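Dihydrocoumarin hydrolase, AncDHCH1 (Pseudomonas sp., PDB 6C2C) probably hydrolyses the lactone dihydrocoumarin at a two-zinc site, as an inferred ancestor of methyl-parathion hydrolase in the metallo-beta-lactamase superfamily. Local coordinates at residues A[45-49]-A[50-54]; A[106-109]-A[110-113]; A[143-146]-A[147-151]; A[204-207]-A[208-211]. All blocks are in the same frame, centred on the assembly; numbering follows the deposited sequence.

Interaction 1 (A[45-49]-A[50-54]); sequences LNQPP and AKTQS
The polar link between the loop 45-49 and the first turn of helix 49-58 runs from the side-chain amide of Q47 to the hydroxyl of T52. Q47 NE2 donates to T52 OG1 at 2.9 Å; the bond is nearly straight (170°), and OG1 lies practically in the amide plane. CG of Q47 stands between the backbone N and the carbonyl carbon (chi1 73°), and the rest of the chain is extended, which carries the amide past K51 CB, 3.8 Å from Q47 CD. Water adds a bridge: one molecule donates to Q47 OE1 and accepts from K51 NZ, tying the outer end of the amide to the lysine.

Among apolar contacts, L45 CD1 packs 4.0 Å from T52 CG2, and L45 and Q47 both rest against V233 and V240. N46 ND2 is hydrogen-bonded to T241 OG1, tying the loop to that neighbouring loop.

The backbone bonds start the helix. P48 O receives two weak ones, from K51 N at 3.0 Å and from T52 N at 3.4 Å, whereas P49 O takes a short, direct bond of 2.7 Å from Q53 N. S54 OG turns back to donate to K51 O at 2.8 Å. P48 occupies the N-cap position, and P49, whose nitrogen has no hydrogen to give, fills the first helical place. The arrangement is that of a helix N-terminus with proline at the N-cap and at the first helical position, its first turn tied to the preceding loop by a glutamine-threonine bond.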
ATOM      1  N   LEU A  45       6.932  -1.897  16.553  1.00 15.16           N
ATOM      2  CA  LEU A  45       5.848  -1.145  17.171  1.00 16.91           C
ATOM      3  C   LEU A  45       6.331  -0.421  18.428  1.00 17.10           C
ATOM      4  O   LEU A  45       7.185  -0.925  19.163  1.00 20.23           O
ATOM      5  CB  LEU A  45       4.660  -2.054  17.523  1.00 17.19           C
ATOM      6  CG  LEU A  45       3.895  -2.603  16.301  1.00 17.40           C
ATOM      7  CD1 LEU A  45       2.909  -3.678  16.746  1.00 14.08           C
ATOM      8  CD2 LEU A  45       3.108  -1.452  15.665  1.00 17.71           C
ATOM      9  N   ASN A  46       5.753   0.749  18.678  1.00 17.91           N
ATOM     10  CA  ASN A  46       6.229   1.638  19.754  1.00 19.48           C
ATOM     11  C   ASN A  46       5.458   1.361  21.039  1.00 16.83           C
ATOM     12  O   ASN A  46       4.679   2.173  21.551  1.00 18.43           O
ATOM     13  CB  ASN A  46       6.106   3.102  19.332  1.00 16.65           C
ATOM     14  CG  ASN A  46       7.171   3.507  18.341  1.00 18.77           C
ATOM     15  OD1 ASN A  46       8.297   3.037  18.381  1.00 21.45           O
ATOM     16  ND2 ASN A  46       6.802   4.390  17.416  1.00 17.24           N
ATOM     17  N   GLN A  47       5.606   0.117  21.482  1.00 19.20           N
ATOM     18  CA  GLN A  47       5.076  -0.333  22.763  1.00 18.54           C
ATOM     19  C   GLN A  47       5.861  -1.574  23.164  1.00 17.22           C
ATOM     20  O   GLN A  47       6.660  -2.096  22.391  1.00 18.60           O
ATOM     21  CB  GLN A  47       3.565  -0.618  22.665  1.00 20.15           C
ATOM     22  CG  GLN A  47       3.283  -1.909  21.874  1.00 21.16           C
ATOM     23  CD  GLN A  47       1.812  -2.253  21.917  1.00 17.81           C
ATOM     24  OE1 GLN A  47       1.000  -1.535  22.524  1.00 19.54           O
ATOM     25  NE2 GLN A  47       1.443  -3.359  21.255  1.00 19.61           N
ATOM     26  N   PRO A  48       5.739  -2.016  24.414  1.00 22.02           N
ATOM     27  CA  PRO A  48       6.574  -3.132  24.873  1.00 24.95           C
ATOM     28  C   PRO A  48       6.234  -4.399  24.112  1.00 23.34           C
ATOM     29  O   PRO A  48       5.047  -4.642  23.839  1.00 20.29           O
ATOM     30  CB  PRO A  48       6.230  -3.254  26.366  1.00 22.96           C
ATOM     31  CG  PRO A  48       5.586  -1.931  26.753  1.00 25.71           C
ATOM     32  CD  PRO A  48       4.894  -1.438  25.468  1.00 21.38           C
ATOM     33  N   PRO A  49       7.255  -5.173  23.702  1.00 21.04           N
ATOM     34  CA  PRO A  49       7.024  -6.444  22.977  1.00 19.56           C
ATOM     35  C   PRO A  49       5.978  -7.347  23.595  1.00 28.65           C
ATOM     36  O   PRO A  49       5.203  -7.979  22.858  1.00 23.32           O
ATOM     37  CB  PRO A  49       8.409  -7.110  22.982  1.00 23.45           C
ATOM     38  CG  PRO A  49       9.347  -6.010  23.094  1.00 26.85           C
ATOM     39  CD  PRO A  49       8.693  -4.896  23.836  1.00 20.05           C
ATOM     40  N   ALA A  50       5.907  -7.425  24.925  1.00 25.50           N
ATOM     41  CA  ALA A  50       4.916  -8.300  25.541  1.00 24.70           C
ATOM     42  C   ALA A  50       3.484  -7.907  25.184  1.00 28.03           C
ATOM     43  O   ALA A  50       2.620  -8.789  25.017  1.00 25.82           O
ATOM     44  CB  ALA A  50       5.096  -8.302  27.064  1.00 30.45           C
ATOM     45  N   LYS A  51       3.191  -6.597  25.085  1.00 22.92           N
ATOM     46  CA  LYS A  51       1.841  -6.184  24.702  1.00 23.68           C
ATOM     47  C   LYS A  51       1.557  -6.571  23.257  1.00 21.00           C
ATOM     48  O   LYS A  51       0.442  -6.999  22.926  1.00 23.66           O
ATOM     49  CB  LYS A  51       1.662  -4.678  24.864  1.00 23.34           C
ATOM     50  CG  LYS A  51       1.495  -4.253  26.294  1.00 33.39           C
ATOM     51  CD  LYS A  51       0.835  -2.911  26.374  1.00 35.63           C
ATOM     52  CE  LYS A  51      -0.610  -3.030  25.965  1.00 38.14           C
ATOM     53  NZ  LYS A  51      -1.269  -1.697  26.008  1.00 42.77           N
ATOM     54  N   THR A  52       2.551  -6.383  22.388  1.00 21.10           N
ATOM     55  CA  THR A  52       2.402  -6.796  21.002  1.00 20.50           C
ATOM     56  C   THR A  52       2.221  -8.300  20.915  1.00 23.33           C
ATOM     57  O   THR A  52       1.335  -8.793  20.205  1.00 23.57           O
ATOM     58  CB  THR A  52       3.636  -6.353  20.209  1.00 18.70           C
ATOM     59  OG1 THR A  52       3.622  -4.926  20.131  1.00 18.83           O
ATOM     60  CG2 THR A  52       3.648  -6.993  18.780  1.00 20.81           C
ATOM     61  N   GLN A  53       3.058  -9.044  21.653  1.00 23.03           N
ATOM     62  CA  GLN A  53       2.956 -10.504  21.635  1.00 26.33           C
ATOM     63  C   GLN A  53       1.578 -10.947  22.078  1.00 22.77           C
ATOM     64  O   GLN A  53       0.924 -11.774  21.423  1.00 24.66           O
ATOM     65  CB  GLN A  53       4.016 -11.101  22.566  1.00 26.79           C
ATOM     66  CG  GLN A  53       5.380 -11.326  21.895  1.00 35.04           C
ATOM     67  CD  GLN A  53       6.621 -11.075  22.784  1.00 47.25           C
ATOM     68  OE1 GLN A  53       6.568 -11.065  24.046  1.00 50.43           O
ATOM     69  NE2 GLN A  53       7.750 -10.815  22.108  1.00 47.67           N
ATOM     70  N   SER A  54       1.066 -10.374  23.166  1.00 21.69           N
ATOM     71  CA  SER A  54      -0.277 -10.731  23.599  1.00 22.80           C
ATOM     72  C   SER A  54      -1.331 -10.406  22.536  1.00 27.36           C
ATOM     73  O   SER A  54      -2.232 -11.220  22.285  1.00 24.51           O
ATOM     74  CB  SER A  54      -0.560 -10.077  24.950  1.00 27.55           C
ATOM     75  OG  SER A  54      -0.641  -8.680  24.853  1.00 35.55           O
TER
HETATM   76  O   HOH W   1       5.984  -4.027  20.446  1.00 18.87           O
HETATM   77  O   HOH W   2      -1.663  -1.535  23.269  1.00 26.95           O

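Interaction 2 (A[106-109]-A[110-113]); sequences GYQP and EQVD
A short 3-10 turn in which Q108 and Q111 bond each other twice links helix 98-104 to strand 114-116. Q111 N donates to Q108 O at 2.9 Å, from well above the carbonyl plane. In return the side-chain oxygen of Q111 accepts from Q108 N: OE1 lies 2.8 Å from that nitrogen, with an N-H...O angle of 164°. With CG anti to the carbonyl carbon (chi1 -62°) and an extended chain beyond it, the amide of Q111 reaches back to the backbone N-H of Q108. The same OE1 sits near the plane of the Y107 ring at its edge, 3.4 Å from Y107 CD1. The Q108 chain, bent at chi2, crosses that of Q111 at a slant, the amide planes 29° apart, and Q108 NE2 comes to 3.5 Å from Q111 CD without bonding to OE1.

G106, with its positive phi, ends the helix in a Schellman motif, so the chain leaves a helix C-terminus and passes through Y107 into this turn before entering the N-terminal sheet of the metallo-beta-lactamase fold. Y107 and V112 lean on L80 of the neighbouring strand, and Y107 OH bonds E28 and N75.

A second turn follows one residue on, where V112 N donates to P109 O at 3.2 Å. Three waters bridge polar atoms of the turn. One links G106 O and Q111 NE2, and another accepts from Q108 NE2 and donates to E110 OE1. The last gives its protons to P109 O and V112 O.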
ATOM      1  N   GLY A 106      -4.731  -8.753 -16.359  1.00 10.99           N
ATOM      2  CA  GLY A 106      -5.254  -8.434 -17.673  1.00 10.63           C
ATOM      3  C   GLY A 106      -4.843  -7.070 -18.195  1.00 12.39           C
ATOM      4  O   GLY A 106      -5.407  -6.631 -19.215  1.00 12.59           O
ATOM      5  N   TYR A 107      -3.860  -6.407 -17.569  1.00  9.96           N
ATOM      6  CA  TYR A 107      -3.398  -5.110 -18.039  1.00 12.09           C
ATOM      7  C   TYR A 107      -1.902  -5.110 -18.272  1.00 12.48           C
ATOM      8  O   TYR A 107      -1.142  -5.909 -17.701  1.00 14.97           O
ATOM      9  CB  TYR A 107      -3.738  -4.003 -17.031  1.00 14.13           C
ATOM     10  CG  TYR A 107      -5.200  -3.756 -16.895  1.00 11.02           C
ATOM     11  CD1 TYR A 107      -5.894  -3.043 -17.892  1.00 13.89           C
ATOM     12  CD2 TYR A 107      -5.942  -4.301 -15.845  1.00 10.87           C
ATOM     13  CE1 TYR A 107      -7.268  -2.802 -17.789  1.00 12.54           C
ATOM     14  CE2 TYR A 107      -7.321  -4.041 -15.725  1.00  9.94           C
ATOM     15  CZ  TYR A 107      -7.976  -3.295 -16.708  1.00 13.03           C
ATOM     16  OH  TYR A 107      -9.327  -3.001 -16.599  1.00 12.04           O
ATOM     17  N   GLN A 108      -1.455  -4.156 -19.098  1.00 12.03           N
ATOM     18  CA  GLN A 108      -0.052  -3.979 -19.369  1.00 11.95           C
ATOM     19  C   GLN A 108       0.403  -2.640 -18.842  1.00 10.60           C
ATOM     20  O   GLN A 108      -0.392  -1.696 -18.802  1.00 10.93           O
ATOM     21  CB  GLN A 108       0.251  -4.030 -20.873  1.00 13.53           C
ATOM     22  CG  GLN A 108       0.044  -5.440 -21.483  1.00 16.71           C
ATOM     23  CD  GLN A 108      -1.424  -5.739 -21.690  1.00 22.42           C
ATOM     24  OE1 GLN A 108      -2.026  -6.627 -21.019  1.00 30.90           O
ATOM     25  NE2 GLN A 108      -2.033  -4.993 -22.606  1.00 23.60           N
ATOM     26  N   PRO A 109       1.683  -2.532 -18.450  1.00 11.02           N
ATOM     27  CA  PRO A 109       2.149  -1.249 -17.891  1.00 11.44           C
ATOM     28  C   PRO A 109       1.931  -0.050 -18.798  1.00 10.60           C
ATOM     29  O   PRO A 109       1.705   1.068 -18.290  1.00 12.31           O
ATOM     30  CB  PRO A 109       3.640  -1.499 -17.604  1.00 15.42           C
ATOM     31  CG  PRO A 109       3.764  -2.978 -17.494  1.00 18.55           C
ATOM     32  CD  PRO A 109       2.763  -3.538 -18.483  1.00 14.53           C
ATOM     33  N   GLU A 110       2.023  -0.213 -20.116  1.00  9.75           N
ATOM     34  CA  GLU A 110       1.854   0.905 -21.010  1.00 12.99           C
ATOM     35  C   GLU A 110       0.425   1.433 -21.027  1.00 11.91           C
ATOM     36  O   GLU A 110       0.208   2.576 -21.465  1.00 13.23           O
ATOM     37  CB  GLU A 110       2.276   0.526 -22.440  1.00 13.02           C
ATOM     38  CG  GLU A 110       1.373  -0.504 -23.161  1.00 17.23           C
ATOM     39  CD  GLU A 110       1.903  -0.842 -24.620  1.00 28.22           C
ATOM     40  OE1 GLU A 110       1.532  -1.902 -25.225  1.00 24.56           O
ATOM     41  OE2 GLU A 110       2.712  -0.040 -25.160  1.00 30.27           O
ATOM     42  N   GLN A 111      -0.536   0.696 -20.451  1.00 10.87           N
ATOM     43  CA  GLN A 111      -1.895   1.165 -20.414  1.00 10.41           C
ATOM     44  C   GLN A 111      -2.186   2.113 -19.260  1.00 11.12           C
ATOM     45  O   GLN A 111      -3.255   2.747 -19.260  1.00 10.44           O
ATOM     46  CB  GLN A 111      -2.861  -0.037 -20.303  1.00 10.86           C
ATOM     47  CG  GLN A 111      -2.749  -0.943 -21.510  1.00 11.73           C
ATOM     48  CD  GLN A 111      -3.658  -2.142 -21.392  1.00 13.28           C
ATOM     49  OE1 GLN A 111      -3.585  -2.872 -20.421  1.00 15.48           O
ATOM     50  NE2 GLN A 111      -4.542  -2.345 -22.394  1.00 23.90           N
ATOM     51  N   VAL A 112      -1.276   2.199 -18.292  1.00 11.19           N
ATOM     52  CA  VAL A 112      -1.508   3.007 -17.094  1.00 10.97           C
ATOM     53  C   VAL A 112      -1.301   4.501 -17.419  1.00 10.65           C
ATOM     54  O   VAL A 112      -0.251   4.894 -17.925  1.00 11.40           O
ATOM     55  CB  VAL A 112      -0.589   2.528 -15.959  1.00 10.30           C
ATOM     56  CG1 VAL A 112      -0.801   3.434 -14.729  1.00 11.47           C
ATOM     57  CG2 VAL A 112      -0.930   1.071 -15.584  1.00 10.40           C
ATOM     58  N   ASP A 113      -2.329   5.311 -17.145  1.00 10.67           N
ATOM     59  CA  ASP A 113      -2.315   6.745 -17.452  1.00 10.49           C
ATOM     60  C   ASP A 113      -1.690   7.582 -16.359  1.00 10.55           C
ATOM     61  O   ASP A 113      -0.920   8.527 -16.641  1.00 12.89           O
ATOM     62  CB  ASP A 113      -3.766   7.211 -17.665  1.00 10.32           C
ATOM     63  CG  ASP A 113      -4.392   6.571 -18.888  1.00 18.83           C
ATOM     64  OD1 ASP A 113      -3.778   6.630 -19.981  1.00 15.29           O
ATOM     65  OD2 ASP A 113      -5.504   6.028 -18.762  1.00 14.46           O
TER
HETATM   66  O   HOH W   3      -6.086  -4.651 -21.055  1.00 19.39           O
HETATM   67  O   HOH W   4      -0.785  -3.253 -24.380  1.00 26.30           O
HETATM   68  O   HOH W   5       2.236   3.733 -18.622  1.00 12.14           O

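Interaction 3 (A[143-146]-A[147-151]); sequences ADQK and DADFW
D147 begins its side chain against the residue that caps its own helix: D147 CB lies 3.4 Å from D144 O. From there the chain turns inward at an unusual first torsion (chi1 -128°), away from the staggered positions, and brings CG to the edge of the W151 indole, in the plane of that ring. At the tip OD1 receives a weak bond of 3.4 Å from W151 NE1, together with bonds from T206 OG1 and G208 N; OD2 accepts from M120 N. With each oxygen supplied with donors, this buried carboxylate probably stays ionised. M120 lies between the zinc ligands H119 and H121, so the side chain probably helps position the metal-binding loop of this metallo-beta-lactamase fold from the second shell.

The backbone beside it is a capped helix N-terminus. D144 OD1 accepts from K146 N at 2.8 Å, on the anti side of the carboxylate, and D144 OD2 is held by G189 N. D144 O takes two bonds: A148 N approaches in the carbonyl plane at 3.0 Å, and D147 N comes from above it at 2.9 Å. The next bonds along the helix run from D149 N to Q145 O at 2.9 Å and from F150 N to K146 O at 3.2 Å. F150 CD2 lies 3.5 Å above one face of W151, over its centre, and the phenyl ring meets F168 edge-to-face.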
ATOM      1  N   ALA A 143       2.406  12.769  -6.486  1.00  8.80           N
ATOM      2  CA  ALA A 143       2.563  12.568  -5.053  1.00  8.47           C
ATOM      3  C   ALA A 143       2.609  13.949  -4.424  1.00  9.07           C
ATOM      4  O   ALA A 143       2.712  14.965  -5.126  1.00 10.56           O
ATOM      5  CB  ALA A 143       3.863  11.808  -4.742  1.00 14.75           C
ATOM      6  N   ASP A 144       2.466  13.999  -3.114  1.00 11.07           N
ATOM      7  CA  ASP A 144       2.476  15.312  -2.480  1.00 10.11           C
ATOM      8  C   ASP A 144       3.854  15.944  -2.574  1.00 10.36           C
ATOM      9  O   ASP A 144       4.872  15.294  -2.337  1.00 11.76           O
ATOM     10  CB  ASP A 144       2.070  15.181  -1.014  1.00 11.87           C
ATOM     11  CG  ASP A 144       1.735  16.542  -0.392  1.00 12.10           C
ATOM     12  OD1 ASP A 144       2.664  17.208   0.089  1.00 15.16           O
ATOM     13  OD2 ASP A 144       0.586  16.979  -0.359  1.00 13.75           O
ATOM     14  N   GLN A 145       3.851  17.239  -2.875  1.00 10.07           N
ATOM     15  CA  GLN A 145       5.053  18.049  -2.919  1.00 11.88           C
ATOM     16  C   GLN A 145       5.918  17.910  -1.673  1.00 12.93           C
ATOM     17  O   GLN A 145       7.150  17.936  -1.787  1.00 11.70           O
ATOM     18  CB  GLN A 145       4.639  19.498  -3.136  1.00 10.16           C
ATOM     19  CG  GLN A 145       5.895  20.392  -3.331  1.00 11.78           C
ATOM     20  CD  GLN A 145       6.402  20.356  -4.727  1.00 12.84           C
ATOM     21  OE1 GLN A 145       7.572  19.956  -4.969  1.00 16.99           O
ATOM     22  NE2 GLN A 145       5.601  20.814  -5.660  1.00 11.76           N
ATOM     23  N   LYS A 146       5.317  17.774  -0.511  1.00 11.38           N
ATOM     24  CA  LYS A 146       6.101  17.625   0.696  1.00 11.30           C
ATOM     25  C   LYS A 146       6.876  16.311   0.797  1.00 13.09           C
ATOM     26  O   LYS A 146       7.901  16.278   1.361  1.00 14.10           O
ATOM     27  CB  LYS A 146       5.269  17.754   1.948  1.00 14.99           C
ATOM     28  CG  LYS A 146       4.762  19.128   2.226  1.00 15.70           C
ATOM     29  CD  LYS A 146       3.822  19.119   3.402  1.00 24.30           C
ATOM     30  CE  LYS A 146       3.419  20.535   3.663  1.00 33.87           C
ATOM     31  NZ  LYS A 146       4.074  20.971   4.892  1.00 40.20           N
ATOM     32  N   ASP A 147       6.323  15.260   0.197  1.00 10.60           N
ATOM     33  CA  ASP A 147       6.964  13.955   0.180  1.00 11.47           C
ATOM     34  C   ASP A 147       8.091  14.002  -0.842  1.00 13.24           C
ATOM     35  O   ASP A 147       9.178  13.472  -0.607  1.00 13.82           O
ATOM     36  CB  ASP A 147       5.959  12.865  -0.189  1.00 19.90           C
ATOM     37  CG  ASP A 147       5.950  11.720   0.806  1.00 21.07           C
ATOM     38  OD1 ASP A 147       6.033  11.988   2.023  1.00 19.90           O
ATOM     39  OD2 ASP A 147       5.859  10.553   0.371  1.00 19.90           O
ATOM     40  N   ALA A 148       7.827  14.641  -1.979  1.00 12.48           N
ATOM     41  CA  ALA A 148       8.833  14.775  -3.017  1.00 12.31           C
ATOM     42  C   ALA A 148      10.036  15.580  -2.522  1.00 13.70           C
ATOM     43  O   ALA A 148      11.115  15.189  -2.645  1.00 12.96           O
ATOM     44  CB  ALA A 148       8.251  15.466  -4.241  1.00 13.71           C
ATOM     45  N   ASP A 149       9.759  16.690  -1.882  1.00 12.59           N
ATOM     46  CA  ASP A 149      10.815  17.523  -1.455  1.00 13.79           C
ATOM     47  C   ASP A 149      11.600  16.956  -0.270  1.00 15.38           C
ATOM     48  O   ASP A 149      12.717  17.344  -0.058  1.00 16.91           O
ATOM     49  CB  ASP A 149      10.297  18.930  -1.182  1.00 14.04           C
ATOM     50  CG  ASP A 149       9.889  19.668  -2.442  1.00 15.87           C
ATOM     51  OD1 ASP A 149      10.089  19.155  -3.563  1.00 15.90           O
ATOM     52  OD2 ASP A 149       9.371  20.764  -2.243  1.00 14.91           O
ATOM     53  N   PHE A 150      10.980  16.078   0.516  1.00 12.63           N
ATOM     54  CA  PHE A 150      11.735  15.404   1.560  1.00 12.11           C
ATOM     55  C   PHE A 150      12.578  14.253   1.025  1.00 13.51           C
ATOM     56  O   PHE A 150      13.801  14.246   1.184  1.00 13.30           O
ATOM     57  CB  PHE A 150      10.796  14.896   2.653  1.00 12.32           C
ATOM     58  CG  PHE A 150      11.532  14.253   3.790  1.00 13.26           C
ATOM     59  CD1 PHE A 150      12.367  15.043   4.592  1.00 17.03           C
ATOM     60  CD2 PHE A 150      11.478  12.884   3.994  1.00 16.87           C
ATOM     61  CE1 PHE A 150      13.124  14.462   5.637  1.00 15.62           C
ATOM     62  CE2 PHE A 150      12.238  12.284   5.078  1.00 15.01           C
ATOM     63  CZ  PHE A 150      13.047  13.091   5.854  1.00 16.08           C
ATOM     64  N   TRP A 151      11.955  13.269   0.375  1.00 11.77           N
ATOM     65  CA  TRP A 151      12.686  12.070  -0.000  1.00 11.37           C
ATOM     66  C   TRP A 151      13.592  12.254  -1.207  1.00 13.46           C
ATOM     67  O   TRP A 151      14.507  11.459  -1.380  1.00 13.80           O
ATOM     68  CB  TRP A 151      11.696  10.959  -0.313  1.00 11.24           C
ATOM     69  CG  TRP A 151      10.817  10.620   0.871  1.00 14.02           C
ATOM     70  CD1 TRP A 151       9.526  10.980   1.042  1.00 13.92           C
ATOM     71  CD2 TRP A 151      11.215   9.928   2.074  1.00 11.30           C
ATOM     72  NE1 TRP A 151       9.053  10.511   2.276  1.00 15.98           N
ATOM     73  CE2 TRP A 151      10.064   9.838   2.904  1.00 15.91           C
ATOM     74  CE3 TRP A 151      12.415   9.289   2.492  1.00 14.90           C
ATOM     75  CZ2 TRP A 151      10.094   9.240   4.174  1.00 14.06           C
ATOM     76  CZ3 TRP A 151      12.432   8.651   3.724  1.00 16.02           C
ATOM     77  CH2 TRP A 151      11.276   8.612   4.552  1.00 15.76           C
TER

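Interaction 4 (A[204-207]-A[208-211]); sequences GHTP and GHTT. With ZN (zinc ion), chain D.
H205 and H209 meet obliquely where a type I beta turn, T206 to H209, brings the chain back in the zinc-binding loop of the metallo-beta-lactamase fold that leads into strand 210-216. The inner side is tight and buried. H205 CD2 meets H209 CD2 at 3.9 Å, with the two imidazole planes almost perpendicular (88°). CG of H209 is anti to the backbone N (chi1 -176°), which sends the ring toward H205. There H209 ND1 bonds S202 and NE2 bonds D226 N, which probably helps position D226, a ligand of both zinc ions. The backbone turn sets H209 CB 3.5 Å from T206 OG1, itself hydrogen-bonded to D147 OD1. T206 O is reached by H209 N, at 3.1 Å, and G204 N, at 3.0 Å, from opposite faces of the carbonyl plane. Beyond the turn, T210 OG1 donates to G208 O at 2.8 Å.

The corner is looser: P207 is partly exposed and rests on F150 and D147. On the metal side two waters are bound to the zinc ion, whose protein ligands besides H205 are H119, H121 and D226. D245 holds H205 ND1, fixing the rotation of a ring whose NE2 binds zinc at 2.3 Å, while the two waters coordinate it at 1.9 and 2.2 Å.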
ATOM      1  N   GLY A 204       1.968  12.343   8.198  1.00 12.70           N
ATOM      2  CA  GLY A 204       2.461  11.864   9.469  1.00 13.17           C
ATOM      3  C   GLY A 204       3.389  10.703   9.266  1.00 11.59           C
ATOM      4  O   GLY A 204       4.479  10.775   9.629  1.00 13.10           O
ATOM      5  N   HIS A 205       2.880   9.631   8.695  1.00 11.29           N
ATOM      6  CA  HIS A 205       3.716   8.474   8.404  1.00 10.43           C
ATOM      7  C   HIS A 205       4.972   8.901   7.601  1.00 11.25           C
ATOM      8  O   HIS A 205       6.022   8.401   7.792  1.00 11.74           O
ATOM      9  CB  HIS A 205       2.922   7.416   7.669  1.00 10.91           C
ATOM     10  CG  HIS A 205       3.703   6.208   7.325  1.00  9.90           C
ATOM     11  ND1 HIS A 205       4.230   5.365   8.265  1.00  8.97           N
ATOM     12  CD2 HIS A 205       4.047   5.704   6.133  1.00 11.38           C
ATOM     13  CE1 HIS A 205       4.864   4.398   7.656  1.00 11.19           C
ATOM     14  NE2 HIS A 205       4.781   4.596   6.368  1.00 12.34           N
ATOM     15  N   THR A 206       4.719   9.820   6.677  1.00 11.09           N
ATOM     16  CA  THR A 206       5.766  10.602   6.027  1.00 12.81           C
ATOM     17  C   THR A 206       5.245  12.030   5.923  1.00 13.18           C
ATOM     18  O   THR A 206       4.039  12.248   6.001  1.00 11.51           O
ATOM     19  CB  THR A 206       6.111  10.050   4.637  1.00 10.56           C
ATOM     20  OG1 THR A 206       4.986  10.252   3.756  1.00 11.86           O
ATOM     21  CG2 THR A 206       6.534   8.580   4.708  1.00 11.52           C
ATOM     22  N   PRO A 207       6.112  13.000   5.594  1.00 13.21           N
ATOM     23  CA  PRO A 207       5.674  14.393   5.530  1.00 12.58           C
ATOM     24  C   PRO A 207       4.564  14.667   4.533  1.00 11.01           C
ATOM     25  O   PRO A 207       3.752  15.578   4.757  1.00 11.98           O
ATOM     26  CB  PRO A 207       6.967  15.130   5.143  1.00 12.96           C
ATOM     27  CG  PRO A 207       8.066  14.276   5.717  1.00 11.17           C
ATOM     28  CD  PRO A 207       7.578  12.831   5.564  1.00 13.31           C
ATOM     29  N   GLY A 208       4.527  13.897   3.432  1.00 11.09           N
ATOM     30  CA  GLY A 208       3.491  14.057   2.415  1.00 10.87           C
ATOM     31  C   GLY A 208       2.602  12.839   2.252  1.00 10.87           C
ATOM     32  O   GLY A 208       2.012  12.702   1.170  1.00 11.78           O
ATOM     33  N   HIS A 209       2.415  12.045   3.323  1.00 12.30           N
ATOM     34  CA  HIS A 209       1.599  10.845   3.159  1.00 11.25           C
ATOM     35  C   HIS A 209       0.175  11.261   2.769  1.00 10.25           C
ATOM     36  O   HIS A 209      -0.409  12.180   3.360  1.00 10.23           O
ATOM     37  CB  HIS A 209       1.610  10.017   4.453  1.00  9.52           C
ATOM     38  CG  HIS A 209       0.853   8.715   4.302  1.00  8.04           C
ATOM     39  ND1 HIS A 209      -0.535   8.673   4.347  1.00 10.39           N
ATOM     40  CD2 HIS A 209       1.273   7.457   4.045  1.00 10.45           C
ATOM     41  CE1 HIS A 209      -0.921   7.407   4.139  1.00 10.14           C
ATOM     42  NE2 HIS A 209       0.148   6.662   3.968  1.00  9.57           N
ATOM     43  N   THR A 210      -0.382  10.582   1.740  1.00  9.48           N
ATOM     44  CA  THR A 210      -1.623  10.983   1.112  1.00  8.59           C
ATOM     45  C   THR A 210      -2.523   9.752   0.987  1.00  8.82           C
ATOM     46  O   THR A 210      -2.058   8.661   0.605  1.00 10.74           O
ATOM     47  CB  THR A 210      -1.355  11.623  -0.280  1.00  9.58           C
ATOM     48  OG1 THR A 210      -0.510  12.778  -0.085  1.00 10.80           O
ATOM     49  CG2 THR A 210      -2.706  12.057  -0.950  1.00 10.73           C
ATOM     50  N   THR A 211      -3.801   9.988   1.289  1.00 10.05           N
ATOM     51  CA  THR A 211      -4.905   9.060   1.107  1.00  8.92           C
ATOM     52  C   THR A 211      -5.571   9.378  -0.219  1.00  9.32           C
ATOM     53  O   THR A 211      -5.689  10.535  -0.596  1.00 11.52           O
ATOM     54  CB  THR A 211      -5.878   9.295   2.252  1.00  9.48           C
ATOM     55  OG1 THR A 211      -5.249   8.830   3.461  1.00 10.37           O
ATOM     56  CG2 THR A 211      -7.242   8.600   2.034  1.00 12.46           C
TER
HETATM   57 ZN    ZN D 402       5.454   3.206   4.631  1.00 16.15          ZN
HETATM   58  O   HOH W   6       6.043   1.665   3.720  1.00  8.83           O
HETATM   59  O   HOH W   7       6.150   2.092   6.435  1.00 14.26           O

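How the interactions relate
Interactions 3 and 4 form one unit beside the metal site, their centres 9 Å apart. The carboxylate of D147 joins them, with OD1 2.7 Å from T206 OG1 and 2.8 Å from G208 N, and D144 CB packs 3.3 Å from G208 O. Interaction 4 supplies a zinc ligand, whereas interaction 3 probably acts from the second shell, the D147 side chain being about 9 Å from a zinc ion. Interaction 1 sits further out, with the L45 side chain about 12 Å from zinc. Interaction 2 is a surface turn on the opposite side of the chain's centre from interaction 1, 42 Å between centres, and about 16 Å from interaction 4 at the nearest atoms.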